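Local coordinates for uncharacterized protein YhfS (Escherichia coli, PDB 4J8L) that is of unknown function but carries covalently attached pyridoxal phosphate, and may belong with the fold-type I aminotransferase-like enzymes, at residues 83-97 with 107-121. Residues are numbered along the deposited sequence; the frame is centred on the assembly and turned at random.
Sequences LAALLKPGQRLLVHD and IIEQMGLTLITVDFN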
ATOM      1  N   LEU A  83      13.337  -4.317   7.418  1.00 18.13           N
ATOM      2  CA  LEU A  83      14.383  -5.218   6.933  1.00 17.35           C
ATOM      3  C   LEU A  83      15.627  -5.183   7.823  1.00 18.90           C
ATOM      4  O   LEU A  83      16.196  -6.224   8.131  1.00 21.59           O
ATOM      5  CB  LEU A  83      14.756  -4.898   5.486  1.00 15.44           C
ATOM      6  CG  LEU A  83      13.698  -5.273   4.442  1.00 17.82           C
ATOM      7  CD1 LEU A  83      14.157  -4.853   3.046  1.00 19.60           C
ATOM      8  CD2 LEU A  83      13.394  -6.766   4.478  1.00 19.94           C
ATOM      9  N   ALA A  84      16.041  -3.988   8.239  1.00 17.58           N
ATOM     10  CA  ALA A  84      17.230  -3.858   9.084  1.00 18.44           C
ATOM     11  C   ALA A  84      17.075  -4.549  10.435  1.00 20.94           C
ATOM     12  O   ALA A  84      18.065  -4.945  11.057  1.00 23.98           O
ATOM     13  CB  ALA A  84      17.592  -2.395   9.277  1.00 21.22           C
ATOM     14  N   ALA A  85      15.833  -4.698  10.881  1.00 18.70           N
ATOM     15  CA  ALA A  85      15.551  -5.372  12.140  1.00 17.43           C
ATOM     16  C   ALA A  85      15.415  -6.892  11.983  1.00 23.09           C
ATOM     17  O   ALA A  85      15.421  -7.618  12.981  1.00 26.89           O
ATOM     18  CB  ALA A  85      14.293  -4.787  12.773  1.00 19.70           C
ATOM     19  N   LEU A  86      15.306  -7.372  10.742  1.00 22.65           N
ATOM     20  CA  LEU A  86      15.145  -8.809  10.494  1.00 21.56           C
ATOM     21  C   LEU A  86      16.422  -9.488  10.025  1.00 26.73           C
ATOM     22  O   LEU A  86      16.624 -10.689  10.254  1.00 29.06           O
ATOM     23  CB  LEU A  86      14.035  -9.074   9.474  1.00 21.13           C
ATOM     24  CG  LEU A  86      12.606  -8.779   9.927  1.00 21.70           C
ATOM     25  CD1 LEU A  86      11.615  -9.130   8.832  1.00 22.50           C
ATOM     26  CD2 LEU A  86      12.272  -9.528  11.214  1.00 23.13           C
ATOM     27  N   LEU A  87      17.291  -8.738   9.363  1.00 24.27           N
ATOM     28  CA  LEU A  87      18.544  -9.338   8.936  1.00 32.86           C
ATOM     29  C   LEU A  87      19.715  -8.367   8.854  1.00 30.50           C
ATOM     30  O   LEU A  87      19.545  -7.149   8.935  1.00 27.93           O
ATOM     31  CB  LEU A  87      18.372 -10.153   7.646  1.00 39.35           C
ATOM     32  CG  LEU A  87      18.210  -9.496   6.280  1.00 35.94           C
ATOM     33  CD1 LEU A  87      18.376 -10.568   5.215  1.00 34.51           C
ATOM     34  CD2 LEU A  87      16.864  -8.840   6.135  1.00 32.71           C
ATOM     35  N   LYS A  88      20.908  -8.944   8.734  1.00 25.51           N
ATOM     36  CA  LYS A  88      22.158  -8.200   8.738  1.00 23.14           C
ATOM     37  C   LYS A  88      22.622  -7.995   7.307  1.00 26.59           C
ATOM     38  O   LYS A  88      22.188  -8.722   6.414  1.00 27.56           O
ATOM     39  CB  LYS A  88      23.225  -8.982   9.518  1.00 26.95           C
ATOM     40  CG  LYS A  88      22.896  -9.153  10.995  1.00 32.44           C
ATOM     41  CD  LYS A  88      23.918 -10.037  11.693  1.00 41.99           C
ATOM     42  CE  LYS A  88      23.601 -10.176  13.176  1.00 50.39           C
ATOM     43  NZ  LYS A  88      24.597 -11.037  13.871  1.00 56.08           N
ATOM     44  N   PRO A  89      23.492  -6.998   7.083  1.00 26.61           N
ATOM     45  CA  PRO A  89      24.077  -6.784   5.762  1.00 26.44           C
ATOM     46  C   PRO A  89      24.736  -8.064   5.261  1.00 26.36           C
ATOM     47  O   PRO A  89      25.424  -8.743   6.025  1.00 29.92           O
ATOM     48  CB  PRO A  89      25.158  -5.738   6.028  1.00 35.61           C
ATOM     49  CG  PRO A  89      24.686  -5.004   7.200  1.00 38.19           C
ATOM     50  CD  PRO A  89      23.925  -5.971   8.048  1.00 33.41           C
ATOM     51  N   GLY A  90      24.519  -8.391   3.992  1.00 29.42           N
ATOM     52  CA  GLY A  90      25.168  -9.542   3.396  1.00 29.47           C
ATOM     53  C   GLY A  90      24.405 -10.834   3.602  1.00 30.73           C
ATOM     54  O   GLY A  90      24.829 -11.890   3.144  1.00 31.25           O
ATOM     55  N   GLN A  91      23.273 -10.759   4.293  1.00 29.31           N
ATOM     56  CA  GLN A  91      22.466 -11.953   4.515  1.00 29.60           C
ATOM     57  C   GLN A  91      21.505 -12.209   3.361  1.00 25.44           C
ATOM     58  O   GLN A  91      21.484 -11.463   2.385  1.00 29.68           O
ATOM     59  CB  GLN A  91      21.738 -11.890   5.859  1.00 28.01           C
ATOM     60  CG  GLN A  91      22.675 -12.110   7.032  1.00 30.09           C
ATOM     61  CD  GLN A  91      21.938 -12.408   8.316  1.00 31.21           C
ATOM     62  OE1 GLN A  91      20.954 -11.748   8.650  1.00 31.63           O
ATOM     63  NE2 GLN A  91      22.407 -13.411   9.042  1.00 37.11           N
ATOM     64  N   ARG A  92      20.721 -13.275   3.472  1.00 29.77           N
ATOM     65  CA  ARG A  92      19.939 -13.756   2.340  1.00 28.49           C
ATOM     66  C   ARG A  92      18.454 -13.477   2.506  1.00 26.93           C
ATOM     67  O   ARG A  92      17.832 -13.896   3.484  1.00 27.62           O
ATOM     68  CB  ARG A  92      20.196 -15.252   2.126  1.00 31.94           C
ATOM     69  CG  ARG A  92      21.666 -15.572   1.898  1.00 36.08           C
ATOM     70  CD  ARG A  92      22.025 -16.984   2.350  1.00 42.40           C
ATOM     71  NE  ARG A  92      21.415 -18.011   1.513  1.00 45.53           N
ATOM     72  CZ  ARG A  92      21.830 -18.315   0.286  1.00 55.48           C
ATOM     73  NH1 ARG A  92      22.849 -17.660  -0.255  1.00 58.93           N
ATOM     74  NH2 ARG A  92      21.220 -19.270  -0.407  1.00 55.57           N
ATOM     75  N   LEU A  93      17.899 -12.754   1.539  1.00 22.49           N
ATOM     76  CA  LEU A  93      16.494 -12.357   1.574  1.00 21.31           C
ATOM     77  C   LEU A  93      15.714 -13.056   0.470  1.00 27.91           C
ATOM     78  O   LEU A  93      16.084 -12.992  -0.702  1.00 26.18           O
ATOM     79  CB  LEU A  93      16.363 -10.837   1.413  1.00 20.06           C
ATOM     80  CG  LEU A  93      14.929 -10.307   1.334  1.00 22.77           C
ATOM     81  CD1 LEU A  93      14.233 -10.406   2.699  1.00 22.12           C
ATOM     82  CD2 LEU A  93      14.895  -8.874   0.804  1.00 20.40           C
ATOM     83  N   LEU A  94      14.637 -13.733   0.847  1.00 24.92           N
ATOM     84  CA  LEU A  94      13.772 -14.366  -0.138  1.00 26.71           C
ATOM     85  C   LEU A  94      12.760 -13.359  -0.699  1.00 26.71           C
ATOM     86  O   LEU A  94      12.093 -12.642   0.054  1.00 24.36           O
ATOM     87  CB  LEU A  94      13.039 -15.553   0.478  1.00 25.64           C
ATOM     88  CG  LEU A  94      12.114 -16.310  -0.476  1.00 27.41           C
ATOM     89  CD1 LEU A  94      12.904 -17.309  -1.310  1.00 31.58           C
ATOM     90  CD2 LEU A  94      10.996 -17.010   0.277  1.00 29.37           C
ATOM     91  N   VAL A  95      12.660 -13.306  -2.025  1.00 21.82           N
ATOM     92  CA  VAL A  95      11.663 -12.481  -2.693  1.00 22.05           C
ATOM     93  C   VAL A  95      10.950 -13.257  -3.801  1.00 22.00           C
ATOM     94  O   VAL A  95      11.439 -14.289  -4.285  1.00 24.37           O
ATOM     95  CB  VAL A  95      12.271 -11.185  -3.307  1.00 24.19           C
ATOM     96  CG1 VAL A  95      12.830 -10.281  -2.223  1.00 25.06           C
ATOM     97  CG2 VAL A  95      13.345 -11.534  -4.320  1.00 25.70           C
ATOM     98  N   HIS A  96       9.789 -12.743  -4.190  1.00 23.76           N
ATOM     99  CA  HIS A  96       8.978 -13.328  -5.250  1.00 21.35           C
ATOM    100  C   HIS A  96       9.633 -13.122  -6.620  1.00 23.86           C
ATOM    101  O   HIS A  96      10.381 -12.163  -6.817  1.00 23.62           O
ATOM    102  CB  HIS A  96       7.590 -12.681  -5.201  1.00 22.35           C
ATOM    103  CG  HIS A  96       6.669 -13.086  -6.312  1.00 22.18           C
ATOM    104  ND1 HIS A  96       6.527 -14.390  -6.735  1.00 24.47           N
ATOM    105  CD2 HIS A  96       5.817 -12.351  -7.066  1.00 23.09           C
ATOM    106  CE1 HIS A  96       5.636 -14.440  -7.710  1.00 28.01           C
ATOM    107  NE2 HIS A  96       5.190 -13.215  -7.930  1.00 24.51           N
ATOM    108  N   ASP A  97       9.352 -14.030  -7.553  1.00 23.61           N
ATOM    109  CA  ASP A  97       9.869 -13.946  -8.920  1.00 26.22           C
ATOM    110  C   ASP A  97       9.074 -12.941  -9.745  1.00 30.07           C
ATOM    111  O   ASP A  97       8.252 -13.313 -10.581  1.00 31.15           O
ATOM    112  CB  ASP A  97       9.850 -15.329  -9.582  1.00 31.71           C
ATOM    113  CG  ASP A  97      10.569 -15.357 -10.926  1.00 37.13           C
ATOM    114  OD1 ASP A  97      11.228 -14.360 -11.294  1.00 36.09           O
ATOM    115  OD2 ASP A  97      10.485 -16.397 -11.612  1.00 39.80           O
ATOM    116  N   ILE A 107      17.166  -0.365  -1.183  1.00 18.69           N
ATOM    117  CA  ILE A 107      17.459  -0.799   0.188  1.00 16.43           C
ATOM    118  C   ILE A 107      18.263  -2.102   0.188  1.00 20.31           C
ATOM    119  O   ILE A 107      19.266  -2.234   0.899  1.00 21.53           O
ATOM    120  CB  ILE A 107      16.165  -0.993   0.990  1.00 15.42           C
ATOM    121  CG1 ILE A 107      15.503   0.365   1.246  1.00 16.79           C
ATOM    122  CG2 ILE A 107      16.460  -1.696   2.314  1.00 18.68           C
ATOM    123  CD1 ILE A 107      14.071   0.280   1.725  1.00 19.19           C
ATOM    124  N   ILE A 108      17.823  -3.052  -0.633  1.00 19.37           N
ATOM    125  CA  ILE A 108      18.519  -4.331  -0.808  1.00 21.62           C
ATOM    126  C   ILE A 108      19.968  -4.129  -1.244  1.00 25.52           C
ATOM    127  O   ILE A 108      20.889  -4.756  -0.713  1.00 25.96           O
ATOM    128  CB  ILE A 108      17.768  -5.209  -1.838  1.00 20.50           C
ATOM    129  CG1 ILE A 108      16.495  -5.772  -1.200  1.00 23.13           C
ATOM    130  CG2 ILE A 108      18.669  -6.326  -2.380  1.00 22.29           C
ATOM    131  CD1 ILE A 108      15.465  -6.254  -2.192  1.00 22.59           C
ATOM    132  N   GLU A 109      20.165  -3.232  -2.199  1.00 21.54           N
ATOM    133  CA  GLU A 109      21.499  -2.925  -2.686  1.00 24.38           C
ATOM    134  C   GLU A 109      22.349  -2.242  -1.621  1.00 27.12           C
ATOM    135  O   GLU A 109      23.529  -2.565  -1.460  1.00 28.14           O
ATOM    136  CB  GLU A 109      21.410  -2.060  -3.940  1.00 27.85           C
ATOM    137  CG  GLU A 109      20.843  -2.800  -5.138  1.00 37.89           C
ATOM    138  CD  GLU A 109      20.530  -1.882  -6.303  1.00 45.82           C
ATOM    139  OE1 GLU A 109      20.515  -0.646  -6.106  1.00 46.45           O
ATOM    140  OE2 GLU A 109      20.292  -2.400  -7.415  1.00 47.86           O
ATOM    141  N   GLN A 110      21.748  -1.311  -0.886  1.00 25.08           N
ATOM    142  CA  GLN A 110      22.473  -0.570   0.139  1.00 25.55           C
ATOM    143  C   GLN A 110      22.841  -1.453   1.346  1.00 28.75           C
ATOM    144  O   GLN A 110      23.777  -1.140   2.083  1.00 33.33           O
ATOM    145  CB  GLN A 110      21.695   0.699   0.550  1.00 25.77           C
ATOM    146  CG  GLN A 110      21.663   1.775  -0.560  1.00 25.92           C
ATOM    147  CD  GLN A 110      20.770   2.988  -0.255  1.00 30.44           C
ATOM    148  OE1 GLN A 110      20.069   3.030   0.753  1.00 29.55           O
ATOM    149  NE2 GLN A 110      20.793   3.977  -1.149  1.00 27.99           N
HETATM  150  N   MSE A 111      22.122  -2.560   1.533  1.00 23.72           N
HETATM  151  CA  MSE A 111      22.439  -3.510   2.602  1.00 26.92           C
HETATM  152  C   MSE A 111      23.324  -4.659   2.117  1.00 27.59           C
HETATM  153  O   MSE A 111      23.759  -5.485   2.911  1.00 26.65           O
HETATM  154  CB  MSE A 111      21.170  -4.095   3.225  1.00 28.10           C
HETATM  155  CG  MSE A 111      20.318  -3.109   3.990  1.00 27.58           C
HETATM  156 SE   MSE A 111      18.909  -4.029   4.996  0.75 35.09          SE
HETATM  157  CE  MSE A 111      20.014  -4.995   6.281  1.00 45.82           C
ATOM    158  N   GLY A 112      23.575  -4.722   0.817  1.00 24.75           N
ATOM    159  CA  GLY A 112      24.396  -5.783   0.262  1.00 28.11           C
ATOM    160  C   GLY A 112      23.796  -7.166   0.449  1.00 31.13           C
ATOM    161  O   GLY A 112      24.521  -8.155   0.590  1.00 32.47           O
ATOM    162  N   LEU A 113      22.468  -7.240   0.445  1.00 29.22           N
ATOM    163  CA  LEU A 113      21.785  -8.513   0.633  1.00 27.12           C
ATOM    164  C   LEU A 113      21.916  -9.390  -0.600  1.00 31.42           C
ATOM    165  O   LEU A 113      22.032  -8.896  -1.721  1.00 32.03           O
ATOM    166  CB  LEU A 113      20.302  -8.287   0.924  1.00 23.74           C
ATOM    167  CG  LEU A 113      19.958  -7.424   2.135  1.00 23.83           C
ATOM    168  CD1 LEU A 113      18.446  -7.347   2.318  1.00 23.97           C
ATOM    169  CD2 LEU A 113      20.628  -7.983   3.378  1.00 27.83           C
ATOM    170  N   THR A 114      21.887 -10.696  -0.375  1.00 30.45           N
ATOM    171  CA  THR A 114      21.814 -11.668  -1.451  1.00 29.59           C
ATOM    172  C   THR A 114      20.352 -12.041  -1.628  1.00 29.35           C
ATOM    173  O   THR A 114      19.687 -12.409  -0.663  1.00 30.70           O
ATOM    174  CB  THR A 114      22.611 -12.926  -1.100  1.00 32.77           C
ATOM    175  OG1 THR A 114      24.002 -12.596  -1.011  1.00 37.74           O
ATOM    176  CG2 THR A 114      22.420 -13.999  -2.162  1.00 36.36           C
ATOM    177  N   LEU A 115      19.843 -11.927  -2.847  1.00 27.84           N
ATOM    178  CA  LEU A 115      18.445 -12.267  -3.102  1.00 24.43           C
ATOM    179  C   LEU A 115      18.276 -13.729  -3.507  1.00 27.79           C
ATOM    180  O   LEU A 115      19.043 -14.267  -4.314  1.00 30.34           O
ATOM    181  CB  LEU A 115      17.844 -11.362  -4.176  1.00 28.24           C
ATOM    182  CG  LEU A 115      17.738  -9.886  -3.813  1.00 26.79           C
ATOM    183  CD1 LEU A 115      16.989  -9.119  -4.898  1.00 29.49           C
ATOM    184  CD2 LEU A 115      17.055  -9.719  -2.464  1.00 28.38           C
ATOM    185  N   ILE A 116      17.269 -14.366  -2.922  1.00 30.16           N
ATOM    186  CA  ILE A 116      16.857 -15.705  -3.317  1.00 28.36           C
ATOM    187  C   ILE A 116      15.452 -15.563  -3.875  1.00 31.34           C
ATOM    188  O   ILE A 116      14.561 -15.053  -3.200  1.00 29.62           O
ATOM    189  CB  ILE A 116      16.813 -16.659  -2.117  1.00 31.14           C
ATOM    190  CG1 ILE A 116      18.185 -16.756  -1.453  1.00 38.49           C
ATOM    191  CG2 ILE A 116      16.314 -18.029  -2.542  1.00 28.71           C
ATOM    192  CD1 ILE A 116      18.177 -17.560  -0.166  1.00 41.32           C
ATOM    193  N   THR A 117      15.256 -16.014  -5.105  1.00 31.10           N
ATOM    194  CA  THR A 117      14.005 -15.773  -5.807  1.00 29.43           C
ATOM    195  C   THR A 117      13.231 -17.072  -6.014  1.00 32.60           C
ATOM    196  O   THR A 117      13.818 -18.108  -6.315  1.00 32.50           O
ATOM    197  CB  THR A 117      14.289 -15.126  -7.170  1.00 35.56           C
ATOM    198  OG1 THR A 117      14.935 -13.863  -6.971  1.00 35.89           O
ATOM    199  CG2 THR A 117      13.019 -14.906  -7.934  1.00 35.38           C
ATOM    200  N   VAL A 118      11.914 -17.008  -5.845  1.00 29.32           N
ATOM    201  CA  VAL A 118      11.040 -18.142  -6.129  1.00 29.53           C
ATOM    202  C   VAL A 118       9.644 -17.614  -6.470  1.00 29.48           C
ATOM    203  O   VAL A 118       9.263 -16.524  -6.040  1.00 26.56           O
ATOM    204  CB  VAL A 118      10.973 -19.122  -4.931  1.00 27.98           C
ATOM    205  CG1 VAL A 118      10.303 -18.455  -3.735  1.00 29.48           C
ATOM    206  CG2 VAL A 118      10.243 -20.408  -5.319  1.00 29.18           C
ATOM    207  N   ASP A 119       8.894 -18.372  -7.263  1.00 29.16           N
ATOM    208  CA  ASP A 119       7.535 -17.982  -7.638  1.00 27.97           C
ATOM    209  C   ASP A 119       6.572 -18.222  -6.469  1.00 26.67           C
ATOM    210  O   ASP A 119       6.231 -19.365  -6.181  1.00 29.78           O
ATOM    211  CB  ASP A 119       7.099 -18.808  -8.855  1.00 29.28           C
ATOM    212  CG  ASP A 119       5.859 -18.255  -9.537  1.00 32.78           C
ATOM    213  OD1 ASP A 119       5.228 -17.334  -8.989  1.00 33.67           O
ATOM    214  OD2 ASP A 119       5.512 -18.758 -10.630  1.00 34.80           O
ATOM    215  N   PHE A 120       6.128 -17.157  -5.802  1.00 25.78           N
ATOM    216  CA  PHE A 120       5.198 -17.299  -4.677  1.00 29.54           C
ATOM    217  C   PHE A 120       3.861 -17.897  -5.117  1.00 30.54           C
ATOM    218  O   PHE A 120       3.052 -18.307  -4.284  1.00 31.14           O
ATOM    219  CB  PHE A 120       4.929 -15.953  -3.989  1.00 28.60           C
ATOM    220  CG  PHE A 120       6.080 -15.419  -3.179  1.00 24.50           C
ATOM    221  CD1 PHE A 120       7.290 -16.095  -3.102  1.00 28.19           C
ATOM    222  CD2 PHE A 120       5.933 -14.227  -2.473  1.00 25.25           C
ATOM    223  CE1 PHE A 120       8.342 -15.587  -2.349  1.00 25.82           C
ATOM    224  CE2 PHE A 120       6.975 -13.715  -1.720  1.00 25.30           C
ATOM    225  CZ  PHE A 120       8.181 -14.391  -1.656  1.00 25.54           C
ATOM    226  N   ASN A 121       3.621 -17.930  -6.424  1.00 27.19           N
ATOM    227  CA  ASN A 121       2.382 -18.481  -6.958  1.00 30.08           C
ATOM    228  C   ASN A 121       2.410 -20.004  -6.942  1.00 34.00           C
ATOM    229  O   ASN A 121       1.397 -20.657  -7.193  1.00 40.70           O
ATOM    230  CB  ASN A 121       2.128 -17.975  -8.381  1.00 31.36           C
ATOM    231  CG  ASN A 121       1.865 -16.483  -8.432  1.00 33.04           C
ATOM    232  OD1 ASN A 121       1.015 -15.963  -7.705  1.00 30.39           O
ATOM    233  ND2 ASN A 121       2.601 -15.785  -9.291  1.00 33.76           N
TER
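Strands 92-96 and 114-118 pair in parallel, joined through helix 102-111 as a beta-alpha-beta crossover; strand 114-118 is outermost in the mixed sheet of the aminotransferase-like domain. Backbone bonds stitch the pair from Thr114 N to Gln91 O (2.9 Å) as far as Val118 N to Val95 O, with a weak bond from Asp97 N to Val118 O beyond. On one face of the sheet, Ile116 CD1 lies over the Arg92 guanidinium, 3.5 Å from NH2, which also bonds to Gln133 O. Leu94 CD1 packs on Ile116 CG2 (3.7 Å) and Val118 CG1. On the other face, Leu93 CD2 meets Ile108 CD1 at 4.0 Å, bringing the crossover helix onto the strands. At the C-terminal end of the strands, His96 CB sits over the centre of the Phe120 ring, 3.6 Å from its centroid, a CH-pi contact. Leu94 CD2 approaches Phe120 CE1 (4.0 Å). With CG anti to the backbone N (chi1 175°), the His96 imidazole swings toward Phe120 N, and ND1 accepts from it (2.9 Å), the donor tilted 26° out of the ring plane. Replacing Phe120 with alanine would probably leave His96 CB without its CH-pi partner and open a gap beside Leu94 CD2. His96 NE2 bonds to Asp149 OD1. With ND1 accepting, NE2 probably carries the proton, and the buried ring is held at both nitrogens.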